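Local coordinates for globin protein (Ramazzottius varieornatus, PDB 5ZIQ) that binds a hexacoordinated heme and, as a member of the globin family, may bind or carry oxygen, although its physiological role is not established, at residues A[45-50]-A[83-88]; A[51-56]-A[128-133]; A[21-26]-A[154-159]. All coordinates share one frame; numbering follows the deposited sequence. Where two conformers were deposited one is given.

Interaction 1 (A[45-50]-A[83-88]). With HEM (protoporphyrin IX containing Fe), chain E.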
loop_
_atom_site.group_PDB
_atom_site.type_symbol
_atom_site.label_atom_id
_atom_site.label_comp_id
_atom_site.label_asym_id
_atom_site.label_seq_id
_atom_site.Cartn_x
_atom_site.Cartn_y
_atom_site.Cartn_z
ATOM N N ALA A 45 8.224 1.233 6.655
ATOM C CA ALA A 45 7.060 0.392 6.282
ATOM C C ALA A 45 7.108 0.049 4.795
ATOM O O ALA A 45 6.912 -1.091 4.424
ATOM C CB ALA A 45 5.754 1.085 6.643
ATOM N N GLY A 46 7.369 1.049 3.950
ATOM C CA GLY A 46 7.508 0.828 2.515
ATOM C C GLY A 46 8.606 -0.165 2.173
ATOM O O GLY A 46 8.423 -1.019 1.302
ATOM N N LYS A 47 9.754 -0.055 2.852
ATOM C CA LYS A 47 10.853 -1.005 2.650
ATOM C C LYS A 47 10.403 -2.418 3.020
ATOM O O LYS A 47 10.637 -3.365 2.260
ATOM C CB LYS A 47 12.090 -0.604 3.458
ATOM C CG LYS A 47 12.755 0.674 2.989
ATOM C CD LYS A 47 13.941 1.010 3.906
ATOM C CE LYS A 47 14.515 2.376 3.573
ATOM N NZ LYS A 47 15.648 2.734 4.472
ATOM N N GLU A 48 9.727 -2.550 4.162
ATOM C CA GLU A 48 9.194 -3.840 4.622
ATOM C C GLU A 48 8.251 -4.440 3.580
ATOM O O GLU A 48 8.349 -5.623 3.253
ATOM C CB GLU A 48 8.461 -3.680 5.959
ATOM C CG GLU A 48 9.351 -3.493 7.174
ATOM C CD GLU A 48 8.562 -3.419 8.470
ATOM O OE1 GLU A 48 9.170 -3.568 9.550
ATOM O OE2 GLU A 48 7.329 -3.210 8.416
ATOM N N MET A 49 7.375 -3.602 3.030
ATOM C CA MET A 49 6.391 -4.062 2.032
ATOM C C MET A 49 7.051 -4.640 0.811
ATOM O O MET A 49 6.661 -5.738 0.372
ATOM C CB MET A 49 5.474 -2.940 1.613
ATOM C CG MET A 49 4.613 -2.467 2.760
ATOM S SD MET A 49 3.712 -0.982 2.335
ATOM C CE MET A 49 2.756 -1.733 1.027
ATOM N N LEU A 50 8.009 -3.899 0.242
ATOM C CA LEU A 50 8.675 -4.369 -0.980
ATOM C C LEU A 50 9.497 -5.622 -0.748
ATOM O O LEU A 50 9.451 -6.531 -1.562
ATOM C CB LEU A 50 9.529 -3.288 -1.648
ATOM C CG LEU A 50 8.761 -2.117 -2.295
ATOM C CD1 LEU A 50 9.749 -1.183 -2.973
ATOM C CD2 LEU A 50 7.678 -2.524 -3.286
ATOM N N GLU A 83 13.512 5.226 -2.839
ATOM C CA GLU A 83 12.523 5.904 -3.695
ATOM C C GLU A 83 11.338 4.988 -3.970
ATOM O O GLU A 83 10.192 5.422 -3.866
ATOM C CB GLU A 83 13.154 6.428 -4.996
ATOM C CG GLU A 83 14.104 7.592 -4.733
ATOM C CD GLU A 83 15.130 7.834 -5.835
ATOM O OE1 GLU A 83 15.831 8.862 -5.752
ATOM O OE2 GLU A 83 15.280 7.005 -6.761
ATOM N N ALA A 84 11.618 3.722 -4.304
ATOM C CA ALA A 84 10.550 2.771 -4.616
ATOM C C ALA A 84 9.699 2.446 -3.386
ATOM O O ALA A 84 8.475 2.340 -3.475
ATOM C CB ALA A 84 11.132 1.502 -5.232
ATOM N N ALA A 85 10.361 2.332 -2.242
ATOM C CA ALA A 85 9.671 2.067 -0.986
ATOM C C ALA A 85 8.694 3.197 -0.664
ATOM O O ALA A 85 7.530 2.940 -0.308
ATOM C CB ALA A 85 10.679 1.866 0.132
ATOM N N LEU A 86 9.155 4.447 -0.834
ATOM C CA LEU A 86 8.282 5.588 -0.587
ATOM C C LEU A 86 7.133 5.645 -1.582
ATOM O O LEU A 86 6.026 5.996 -1.208
ATOM C CB LEU A 86 9.070 6.892 -0.582
ATOM C CG LEU A 86 9.923 7.049 0.672
ATOM C CD1 LEU A 86 10.923 8.178 0.461
ATOM C CD2 LEU A 86 9.033 7.323 1.885
ATOM N N ALA A 87 7.393 5.265 -2.845
ATOM C CA ALA A 87 6.324 5.260 -3.855
ATOM C C ALA A 87 5.233 4.255 -3.514
ATOM O O ALA A 87 4.058 4.510 -3.778
ATOM C CB ALA A 87 6.892 4.974 -5.246
ATOM N N HIS A 88 5.611 3.164 -2.847
ATOM C CA HIS A 88 4.662 2.090 -2.555
ATOM C C HIS A 88 3.856 2.211 -1.281
ATOM O O HIS A 88 2.790 1.620 -1.151
ATOM C CB HIS A 88 5.311 0.731 -2.796
ATOM C CG HIS A 88 5.480 0.509 -4.258
ATOM N ND1 HIS A 88 6.509 1.089 -4.964
ATOM C CD2 HIS A 88 4.632 0.000 -5.179
ATOM C CE1 HIS A 88 6.327 0.900 -6.254
ATOM N NE2 HIS A 88 5.184 0.252 -6.415
HETATM C CHA HEM E . 5.569 2.752 -9.788
HETATM C CHB HEM E . 5.903 -2.041 -9.288
HETATM C CHC HEM E . 1.575 -1.918 -6.988
HETATM C CHD HEM E . 2.409 2.776 -6.111
HETATM C C1A HEM E . 5.995 1.453 -9.916
HETATM C C2A HEM E . 7.061 1.024 -10.746
HETATM C C3A HEM E . 7.159 -0.328 -10.610
HETATM C C4A HEM E . 6.166 -0.745 -9.692
HETATM C CMA HEM E . 8.164 -1.218 -11.291
HETATM C CAA HEM E . 7.916 1.920 -11.614
HETATM C CBA HEM E . 9.388 1.876 -11.181
HETATM C CGA HEM E . 9.560 2.535 -9.840
HETATM O O1A HEM E . 9.049 3.657 -9.624
HETATM O O2A HEM E . 10.206 1.965 -8.939
HETATM C C1B HEM E . 4.707 -2.435 -8.660
HETATM C C2B HEM E . 4.305 -3.783 -8.491
HETATM C C3B HEM E . 3.096 -3.779 -7.854
HETATM C C4B HEM E . 2.752 -2.361 -7.608
HETATM C CMB HEM E . 5.076 -4.997 -8.958
HETATM C CAB HEM E . 2.284 -4.941 -7.466
HETATM C CBB HEM E . 2.870 -5.985 -6.880
HETATM C C1C HEM E . 1.453 -0.645 -6.451
HETATM C C2C HEM E . 0.571 -0.238 -5.446
HETATM C C3C HEM E . 0.835 1.104 -5.185
HETATM C C4C HEM E . 1.882 1.512 -6.044
HETATM C CMC HEM E . -0.465 -1.098 -4.773
HETATM C CAC HEM E . 0.194 1.996 -4.203
HETATM C CBC HEM E . -0.884 1.648 -3.531
HETATM C C1D HEM E . 3.310 3.126 -7.115
HETATM C C2D HEM E . 3.664 4.536 -7.356
HETATM C C3D HEM E . 4.542 4.531 -8.376
HETATM C C4D HEM E . 4.715 3.118 -8.760
HETATM C CMD HEM E . 3.134 5.733 -6.597
HETATM C CAD HEM E . 5.207 5.741 -9.005
HETATM C CBD HEM E . 4.472 6.068 -10.299
HETATM C CGD HEM E . 5.079 7.265 -10.989
HETATM O O1D HEM E . 5.846 8.020 -10.355
HETATM O O2D HEM E . 4.814 7.503 -12.193
HETATM N NA HEM E . 5.435 0.357 -9.306
HETATM N NB HEM E . 3.753 -1.658 -8.144
HETATM N NC HEM E . 2.221 0.432 -6.805
HETATM N ND HEM E . 3.964 2.314 -7.976
HETATM FE FE HEM E . 3.858 0.411 -8.073
#
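The imidazole of His88 has Leu50 over one face and heme C1D over the other, the latter offset toward the rim. Methyl CD2 of Leu50 lies 4.3 Å from the centroid of the His88 ring, in a CH-pi contact. Both ring nitrogens are engaged. NE2 of His88 binds the heme iron FE at 2.1 Å, and ND1 of His88 donates a nearly straight hydrogen bond (166°) to Ala84 O at 2.8 Å, with the acceptor in the ring plane. Bound at both nitrogens, the ring is probably held against rotation about CB-CG. In Leu50, CD1 stands anti to CA (chi2 -177°) and extends away from the ring to touch Ala84 CB at 3.8 Å. The axes of segments 45-50 and 83-88 pass 7.6 Å apart, at 96°. Gly46 permits this closeness: its CA makes a C-H...O contact of 3.5 Å with Ala85 O, and a beta carbon at Gly46 would clash with that oxygen. Ala85 CB in turn presses on the facing backbone, 3.5 Å from Lys47 N, whereas the Lys47 amine leaves the interface to bond Arg76 O. Such a close, nearly perpendicular crossing is the B/E helix contact of the globin fold, here presenting the histidine that, together with His116, makes the heme iron six-coordinate.

Interaction 2 (A[51-56]-A[128-133]). With HEM (protoporphyrin IX containing Fe), chain E.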
loop_
_atom_site.group_PDB
_atom_site.type_symbol
_atom_site.label_atom_id
_atom_site.label_comp_id
_atom_site.label_asym_id
_atom_site.label_seq_id
_atom_site.Cartn_x
_atom_site.Cartn_y
_atom_site.Cartn_z
ATOM N N LEU A 51 10.222 -5.683 0.369
ATOM C CA LEU A 51 10.970 -6.894 0.711
ATOM C C LEU A 51 10.030 -8.088 0.867
ATOM O O LEU A 51 10.364 -9.189 0.405
ATOM C CB LEU A 51 11.858 -6.695 1.946
ATOM C CG LEU A 51 12.953 -5.643 1.761
ATOM C CD1 LEU A 51 13.691 -5.410 3.065
ATOM C CD2 LEU A 51 13.918 -5.943 0.601
ATOM N N LYS A 52 8.845 -7.874 1.444
ATOM C CA LYS A 52 7.862 -8.954 1.568
ATOM C C LYS A 52 7.341 -9.371 0.189
ATOM O O LYS A 52 7.203 -10.571 -0.095
ATOM C CB LYS A 52 6.723 -8.590 2.520
ATOM C CG LYS A 52 5.752 -9.724 2.819
ATOM C CD LYS A 52 6.413 -10.856 3.593
ATOM C CE LYS A 52 5.358 -11.706 4.261
ATOM N NZ LYS A 52 5.962 -12.862 4.971
ATOM N N LEU A 53 7.084 -8.387 -0.678
ATOM C CA LEU A 53 6.644 -8.711 -2.047
ATOM C C LEU A 53 7.619 -9.650 -2.743
ATOM O O LEU A 53 7.217 -10.619 -3.407
ATOM C CB LEU A 53 6.481 -7.437 -2.874
ATOM C CG LEU A 53 5.967 -7.604 -4.308
ATOM C CD1 LEU A 53 4.517 -8.084 -4.373
ATOM C CD2 LEU A 53 6.126 -6.288 -5.055
ATOM N N PHE A 54 8.906 -9.366 -2.566
ATOM C CA PHE A 54 9.948 -10.117 -3.246
ATOM C C PHE A 54 10.074 -11.529 -2.676
ATOM O O PHE A 54 10.506 -12.428 -3.395
ATOM C CB PHE A 54 11.297 -9.385 -3.213
ATOM C CG PHE A 54 11.284 -8.002 -3.828
ATOM C CD1 PHE A 54 10.326 -7.613 -4.776
ATOM C CD2 PHE A 54 12.265 -7.074 -3.459
ATOM C CE1 PHE A 54 10.344 -6.326 -5.320
ATOM C CE2 PHE A 54 12.300 -5.807 -4.016
ATOM C CZ PHE A 54 11.332 -5.422 -4.943
ATOM N N ILE A 55 9.683 -11.721 -1.408
ATOM C CA ILE A 55 9.655 -13.057 -0.772
ATOM C C ILE A 55 8.485 -13.855 -1.342
ATOM O O ILE A 55 8.649 -15.003 -1.764
ATOM C CB ILE A 55 9.547 -12.984 0.781
ATOM C CG1 ILE A 55 10.849 -12.465 1.405
ATOM C CG2 ILE A 55 9.224 -14.354 1.389
ATOM C CD1 ILE A 55 10.661 -11.846 2.780
ATOM N N GLU A 56 7.314 -13.234 -1.377
ATOM C CA GLU A 56 6.099 -13.919 -1.804
ATOM C C GLU A 56 6.084 -14.195 -3.299
ATOM O O GLU A 56 5.535 -15.211 -3.745
ATOM C CB GLU A 56 4.879 -13.125 -1.364
ATOM C CG GLU A 56 4.895 -12.909 0.145
ATOM C CD GLU A 56 3.545 -12.614 0.751
ATOM O OE1 GLU A 56 2.676 -12.026 0.073
ATOM O OE2 GLU A 56 3.360 -12.959 1.931
ATOM N N GLU A 128 -3.223 -6.616 -6.297
ATOM C CA GLU A 128 -3.679 -7.357 -5.119
ATOM C C GLU A 128 -2.514 -7.974 -4.316
ATOM O O GLU A 128 -2.613 -8.130 -3.105
ATOM C CB GLU A 128 -4.724 -8.425 -5.514
ATOM C CG GLU A 128 -5.432 -9.108 -4.345
ATOM C CD GLU A 128 -6.501 -10.097 -4.790
ATOM O OE1 GLU A 128 -6.459 -10.568 -5.955
ATOM O OE2 GLU A 128 -7.395 -10.406 -3.966
ATOM N N ARG A 129 -1.396 -8.268 -4.975
ATOM C CA ARG A 129 -0.211 -8.803 -4.292
ATOM C C ARG A 129 0.356 -7.823 -3.274
ATOM O O ARG A 129 0.940 -8.225 -2.277
ATOM C CB ARG A 129 0.867 -9.187 -5.312
ATOM C CG ARG A 129 0.459 -10.353 -6.204
ATOM C CD ARG A 129 1.513 -10.662 -7.255
ATOM N NE ARG A 129 1.193 -11.924 -7.923
ATOM C CZ ARG A 129 2.013 -12.568 -8.751
ATOM N NH1 ARG A 129 1.636 -13.727 -9.284
ATOM N NH2 ARG A 129 3.217 -12.076 -9.034
ATOM N N MET A 130 0.176 -6.534 -3.515
ATOM C CA MET A 130 0.676 -5.538 -2.585
ATOM C C MET A 130 -0.147 -5.533 -1.299
ATOM O O MET A 130 0.376 -5.161 -0.250
ATOM C CB MET A 130 0.685 -4.156 -3.236
ATOM C CG MET A 130 1.508 -3.103 -2.490
ATOM S SD MET A 130 3.251 -3.494 -2.309
ATOM C CE MET A 130 3.852 -3.323 -3.986
ATOM N N GLU A 131 -1.417 -5.954 -1.372
ATOM C CA GLU A 131 -2.298 -6.009 -0.178
ATOM C C GLU A 131 -1.728 -6.823 0.970
ATOM O O GLU A 131 -1.670 -6.333 2.085
ATOM C CB GLU A 131 -3.692 -6.568 -0.507
ATOM C CG GLU A 131 -4.438 -5.795 -1.563
ATOM C CD GLU A 131 -5.854 -6.292 -1.744
ATOM O OE1 GLU A 131 -6.332 -7.187 -1.004
ATOM O OE2 GLU A 131 -6.498 -5.784 -2.648
ATOM N N LYS A 132 -1.311 -8.064 0.686
ATOM C CA LYS A 132 -0.721 -8.947 1.696
ATOM C C LYS A 132 0.533 -8.320 2.275
ATOM O O LYS A 132 0.821 -8.507 3.435
ATOM C CB LYS A 132 -0.365 -10.334 1.113
ATOM C CG LYS A 132 -1.492 -11.368 1.150
ATOM C CD LYS A 132 -1.198 -12.588 0.277
ATOM C CE LYS A 132 -0.594 -13.740 1.069
ATOM N NZ LYS A 132 -0.928 -15.047 0.480
ATOM N N CYS A 133 1.269 -7.583 1.450
ATOM C CA CYS A 133 2.511 -6.930 1.890
ATOM C C CYS A 133 2.242 -5.782 2.842
ATOM O O CYS A 133 2.929 -5.653 3.855
ATOM C CB CYS A 133 3.336 -6.465 0.700
ATOM S SG CYS A 133 3.791 -7.844 -0.362
HETATM C CHA HEM E . 5.569 2.752 -9.788
HETATM C CHB HEM E . 5.903 -2.041 -9.288
HETATM C CHC HEM E . 1.575 -1.918 -6.988
HETATM C CHD HEM E . 2.409 2.776 -6.111
HETATM C C1A HEM E . 5.995 1.453 -9.916
HETATM C C2A HEM E . 7.061 1.024 -10.746
HETATM C C3A HEM E . 7.159 -0.328 -10.610
HETATM C C4A HEM E . 6.166 -0.745 -9.692
HETATM C CMA HEM E . 8.164 -1.218 -11.291
HETATM C CAA HEM E . 7.916 1.920 -11.614
HETATM C CBA HEM E . 9.388 1.876 -11.181
HETATM C CGA HEM E . 9.560 2.535 -9.840
HETATM O O1A HEM E . 9.049 3.657 -9.624
HETATM O O2A HEM E . 10.206 1.965 -8.939
HETATM C C1B HEM E . 4.707 -2.435 -8.660
HETATM C C2B HEM E . 4.305 -3.783 -8.491
HETATM C C3B HEM E . 3.096 -3.779 -7.854
HETATM C C4B HEM E . 2.752 -2.361 -7.608
HETATM C CMB HEM E . 5.076 -4.997 -8.958
HETATM C CAB HEM E . 2.284 -4.941 -7.466
HETATM C CBB HEM E . 2.870 -5.985 -6.880
HETATM C C1C HEM E . 1.453 -0.645 -6.451
HETATM C C2C HEM E . 0.571 -0.238 -5.446
HETATM C C3C HEM E . 0.835 1.104 -5.185
HETATM C C4C HEM E . 1.882 1.512 -6.044
HETATM C CMC HEM E . -0.465 -1.098 -4.773
HETATM C CAC HEM E . 0.194 1.996 -4.203
HETATM C CBC HEM E . -0.884 1.648 -3.531
HETATM C C1D HEM E . 3.310 3.126 -7.115
HETATM C C2D HEM E . 3.664 4.536 -7.356
HETATM C C3D HEM E . 4.542 4.531 -8.376
HETATM C C4D HEM E . 4.715 3.118 -8.760
HETATM C CMD HEM E . 3.134 5.733 -6.597
HETATM C CAD HEM E . 5.207 5.741 -9.005
HETATM C CBD HEM E . 4.472 6.068 -10.299
HETATM C CGD HEM E . 5.079 7.265 -10.989
HETATM O O1D HEM E . 5.846 8.020 -10.355
HETATM O O2D HEM E . 4.814 7.503 -12.193
HETATM N NA HEM E . 5.435 0.357 -9.306
HETATM N NB HEM E . 3.753 -1.658 -8.144
HETATM N NC HEM E . 2.221 0.432 -6.805
HETATM N ND HEM E . 3.964 2.314 -7.976
HETATM FE FE HEM E . 3.858 0.411 -8.073
HETATM O O HOH W 1 2.186 -10.792 -2.369
#
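Leu53 and Cys133 form the tight centre of this contact, where the thiol of one helix is set against the backbone of the other. Cys133 SG lies 3.4 Å from Leu53 N and 3.7 Å from Leu53 CB, with Lys52 CB and CG a little further off. The Leu53 side chain leads on toward the heme: its CG is anti to the backbone N (chi1 -177°), and from there the two methyls divide the work. CD1 packs on Arg129 CB, CD2 meets Met130 CE at 3.9 Å, and each methyl also touches the heme vinyl carbon CBB. Met130 is bent at both chi2 and chi3; its CB stays 3.6 Å from the heme methyl CMC while its CE turns back toward Leu53. Helices 42-56 and 127-142 are the B and G helices of the globin fold, and their segments cross here with axes 9.0 Å apart at 116°, closing the pocket round this edge of the porphyrin. Toward solvent the fit is looser and polar. Glu56 OE1 rests 3.6 Å from Lys132 CB, and the two side chains cross obliquely, the carboxylate lying against the aliphatic part of the lysine. Their charged ends do not meet, Glu56 OE1 and Lys132 NZ being 4.7 Å apart. A water instead spans the helices, donating to Glu56 OE1 and to Arg129 O. The charged ends of Lys52 and Arg129 find partners beyond the contact, the former in a cation-pi interaction with Phe136, the latter in a long, weak ion pair with Asp59.

Interaction 3 (A[21-26]-A[154-159]). With EDO (1,2-ethanediol), chain I; SO4 (sulfate ion), chain F.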
loop_
_atom_site.group_PDB
_atom_site.type_symbol
_atom_site.label_atom_id
_atom_site.label_comp_id
_atom_site.label_asym_id
_atom_site.label_seq_id
_atom_site.Cartn_x
_atom_site.Cartn_y
_atom_site.Cartn_z
ATOM N N PHE A 21 -17.447 6.216 0.675
ATOM C CA PHE A 21 -16.337 5.666 1.445
ATOM C C PHE A 21 -16.859 4.395 2.125
ATOM O O PHE A 21 -17.958 4.401 2.631
ATOM C CB PHE A 21 -15.867 6.696 2.474
ATOM C CG PHE A 21 -14.568 6.328 3.135
ATOM C CD1 PHE A 21 -13.383 6.392 2.417
ATOM C CD2 PHE A 21 -14.543 5.866 4.437
ATOM C CE1 PHE A 21 -12.166 6.029 3.014
ATOM C CE2 PHE A 21 -13.336 5.485 5.042
ATOM C CZ PHE A 21 -12.153 5.589 4.328
ATOM N N PRO A 22 -16.070 3.295 2.111
ATOM C CA PRO A 22 -16.660 2.017 2.557
ATOM C C PRO A 22 -16.955 1.940 4.050
ATOM O O PRO A 22 -17.898 1.282 4.457
ATOM C CB PRO A 22 -15.595 0.986 2.147
ATOM C CG PRO A 22 -14.304 1.769 2.053
ATOM C CD PRO A 22 -14.726 3.102 1.516
ATOM N N LEU A 23 -16.115 2.559 4.880
ATOM C CA LEU A 23 -16.225 2.354 6.332
ATOM C C LEU A 23 -17.287 3.214 6.984
ATOM O O LEU A 23 -17.455 4.383 6.611
ATOM C CB LEU A 23 -14.869 2.630 7.015
ATOM C CG LEU A 23 -13.685 1.816 6.477
ATOM C CD1 LEU A 23 -12.414 2.279 7.208
ATOM C CD2 LEU A 23 -13.932 0.315 6.653
ATOM N N THR A 24 -17.972 2.656 7.977
ATOM C CA THR A 24 -18.859 3.464 8.822
ATOM C C THR A 24 -18.050 4.520 9.557
ATOM O O THR A 24 -16.820 4.418 9.609
ATOM C CB THR A 24 -19.545 2.600 9.878
ATOM O OG1 THR A 24 -18.539 2.056 10.753
ATOM C CG2 THR A 24 -20.336 1.465 9.230
ATOM N N ALA A 25 -18.721 5.510 10.160
ATOM C CA ALA A 25 -17.976 6.535 10.904
ATOM C C ALA A 25 -17.115 5.933 11.993
ATOM O O ALA A 25 -15.949 6.337 12.155
ATOM C CB ALA A 25 -18.923 7.595 11.469
ATOM N N ARG A 26 -17.648 4.959 12.729
ATOM C CA ARG A 26 -16.879 4.309 13.790
ATOM C C ARG A 26 -15.657 3.574 13.228
ATOM O O ARG A 26 -14.553 3.713 13.758
ATOM C CB ARG A 26 -17.747 3.390 14.664
ATOM C CG ARG A 26 -18.729 4.126 15.569
ATOM C CD ARG A 26 -19.962 3.281 15.862
ATOM N NE ARG A 26 -20.974 3.980 16.673
ATOM C CZ ARG A 26 -21.781 4.961 16.245
ATOM N NH1 ARG A 26 -22.662 5.499 17.084
ATOM N NH2 ARG A 26 -21.724 5.418 14.995
ATOM N N TYR A 154 -9.022 -3.136 8.071
ATOM C CA TYR A 154 -7.973 -3.034 7.050
ATOM C C TYR A 154 -8.276 -3.867 5.813
ATOM O O TYR A 154 -8.022 -3.412 4.703
ATOM C CB TYR A 154 -6.582 -3.391 7.605
ATOM C CG TYR A 154 -5.899 -2.238 8.338
ATOM C CD1 TYR A 154 -5.566 -1.045 7.668
ATOM C CD2 TYR A 154 -5.573 -2.346 9.703
ATOM C CE1 TYR A 154 -4.942 0.008 8.345
ATOM C CE2 TYR A 154 -4.941 -1.284 10.385
ATOM C CZ TYR A 154 -4.642 -0.118 9.692
ATOM O OH TYR A 154 -4.008 0.929 10.347
ATOM N N LYS A 155 -8.871 -5.045 5.990
ATOM C CA LYS A 155 -9.186 -5.890 4.836
ATOM C C LYS A 155 -10.218 -5.167 3.953
ATOM O O LYS A 155 -10.062 -5.159 2.728
ATOM C CB LYS A 155 -9.660 -7.262 5.293
ATOM C CG LYS A 155 -8.512 -8.169 5.732
ATOM C CD LYS A 155 -9.071 -9.479 6.263
ATOM C CE LYS A 155 -7.951 -10.440 6.651
ATOM N NZ LYS A 155 -8.476 -11.682 7.282
ATOM N N ILE A 156 -11.219 -4.522 4.569
ATOM C CA ILE A 156 -12.237 -3.799 3.797
ATOM C C ILE A 156 -11.617 -2.617 3.057
ATOM O O ILE A 156 -11.840 -2.401 1.846
ATOM C CB ILE A 156 -13.358 -3.254 4.721
ATOM C CG1 ILE A 156 -14.133 -4.424 5.358
ATOM C CG2 ILE A 156 -14.299 -2.318 3.941
ATOM C CD1 ILE A 156 -15.068 -4.012 6.495
ATOM N N TRP A 157 -10.849 -1.828 3.799
ATOM C CA TRP A 157 -10.317 -0.590 3.247
ATOM C C TRP A 157 -9.224 -0.871 2.211
ATOM O O TRP A 157 -9.210 -0.260 1.137
ATOM C CB TRP A 157 -9.816 0.304 4.389
ATOM C CG TRP A 157 -9.156 1.574 3.920
ATOM C CD1 TRP A 157 -9.770 2.726 3.528
ATOM C CD2 TRP A 157 -7.760 1.798 3.822
ATOM N NE1 TRP A 157 -8.825 3.675 3.203
ATOM C CE2 TRP A 157 -7.578 3.129 3.367
ATOM C CE3 TRP A 157 -6.631 0.998 4.076
ATOM C CZ2 TRP A 157 -6.303 3.683 3.151
ATOM C CZ3 TRP A 157 -5.360 1.552 3.870
ATOM C CH2 TRP A 157 -5.214 2.882 3.397
ATOM N N ILE A 158 -8.313 -1.794 2.507
ATOM C CA ILE A 158 -7.256 -2.111 1.526
ATOM C C ILE A 158 -7.886 -2.658 0.242
ATOM O O ILE A 158 -7.477 -2.254 -0.852
ATOM C CB ILE A 158 -6.202 -3.085 2.103
ATOM C CG1 ILE A 158 -5.442 -2.406 3.249
ATOM C CG2 ILE A 158 -5.221 -3.546 1.020
ATOM C CD1 ILE A 158 -4.585 -3.353 4.063
ATOM N N SER A 159 -8.877 -3.543 0.374
ATOM C CA SER A 159 -9.594 -4.070 -0.805
ATOM C C SER A 159 -10.215 -2.954 -1.645
ATOM O O SER A 159 -10.079 -2.941 -2.868
ATOM C CB SER A 159 -10.674 -5.074 -0.395
ATOM O OG SER A 159 -10.072 -6.263 0.066
HETATM C C1 EDO I . -17.826 -1.036 7.075
HETATM O O1 EDO I . -17.576 -0.188 8.204
HETATM C C2 EDO I . -18.274 -2.434 7.492
HETATM O O2 EDO I . -19.539 -2.477 8.164
HETATM S S SO4 F . -21.392 0.983 13.064
HETATM O O1 SO4 F . -21.499 0.275 14.356
HETATM O O2 SO4 F . -22.099 0.173 12.046
HETATM O O3 SO4 F . -22.084 2.283 13.177
HETATM O O4 SO4 F . -19.952 1.206 12.868
#
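Phe21 opens the contact against Trp157, its CZ reaching Trp157 CD1 at 3.8 Å. CG is anti to the backbone N (chi1 -169°), and the phenyl ring beyond it meets the five-membered ring of the indole rim to rim, the planes inclined at 53° and the centroids 5.8 Å apart, while Pro22 CD sits above one face of the phenyl, offset toward its rim. An alanine in place of Phe21 would remove the whole ring and would probably open a gap beside Trp157 CD1 and NE1. Pro22 follows, its CB touching Ile156 CG2 at 4.0 Å. Leu23 then spreads its methyls over two partners: CD2 packs on Ile156 CG2 at 3.8 Å, and CD1 is near Trp157 CB at 4.3 Å. Beyond Leu23 the segment makes no further contact with 154-159. Thr24 is the N-cap of helix 25-38; its OG1 caps Asp27 N and donates to sulfate O4, while its backbone N bonds ethanediol O1, both bound groups probably coming from the crystallisation liquor. No hydrogen bond joins the two segments, so the approach to the first globin helix is laid on the last one by burying apolar and aromatic surface, not by directional bonds.

Overall arrangement
From the N terminus, the chain first passes through 21-26, just ahead of and into helix 25-38, whose contact with 154-159 on helix 148-170 closes a loop holding nearly the whole globin. Interactions 1 and 2 both fall within that loop. They take successive stretches of helix 42-56: interaction 1 closes a short loop to helix 79-97, and interaction 2 a longer one to helix 127-142, so that their segments alternate along the chain and the two cross. They touch through Met49, Leu50, His88, Met130 and Cys133 and share the heme. Interaction 3, about 21 Å from interaction 2 between centres, still meets it where Ile158 packs on Glu131.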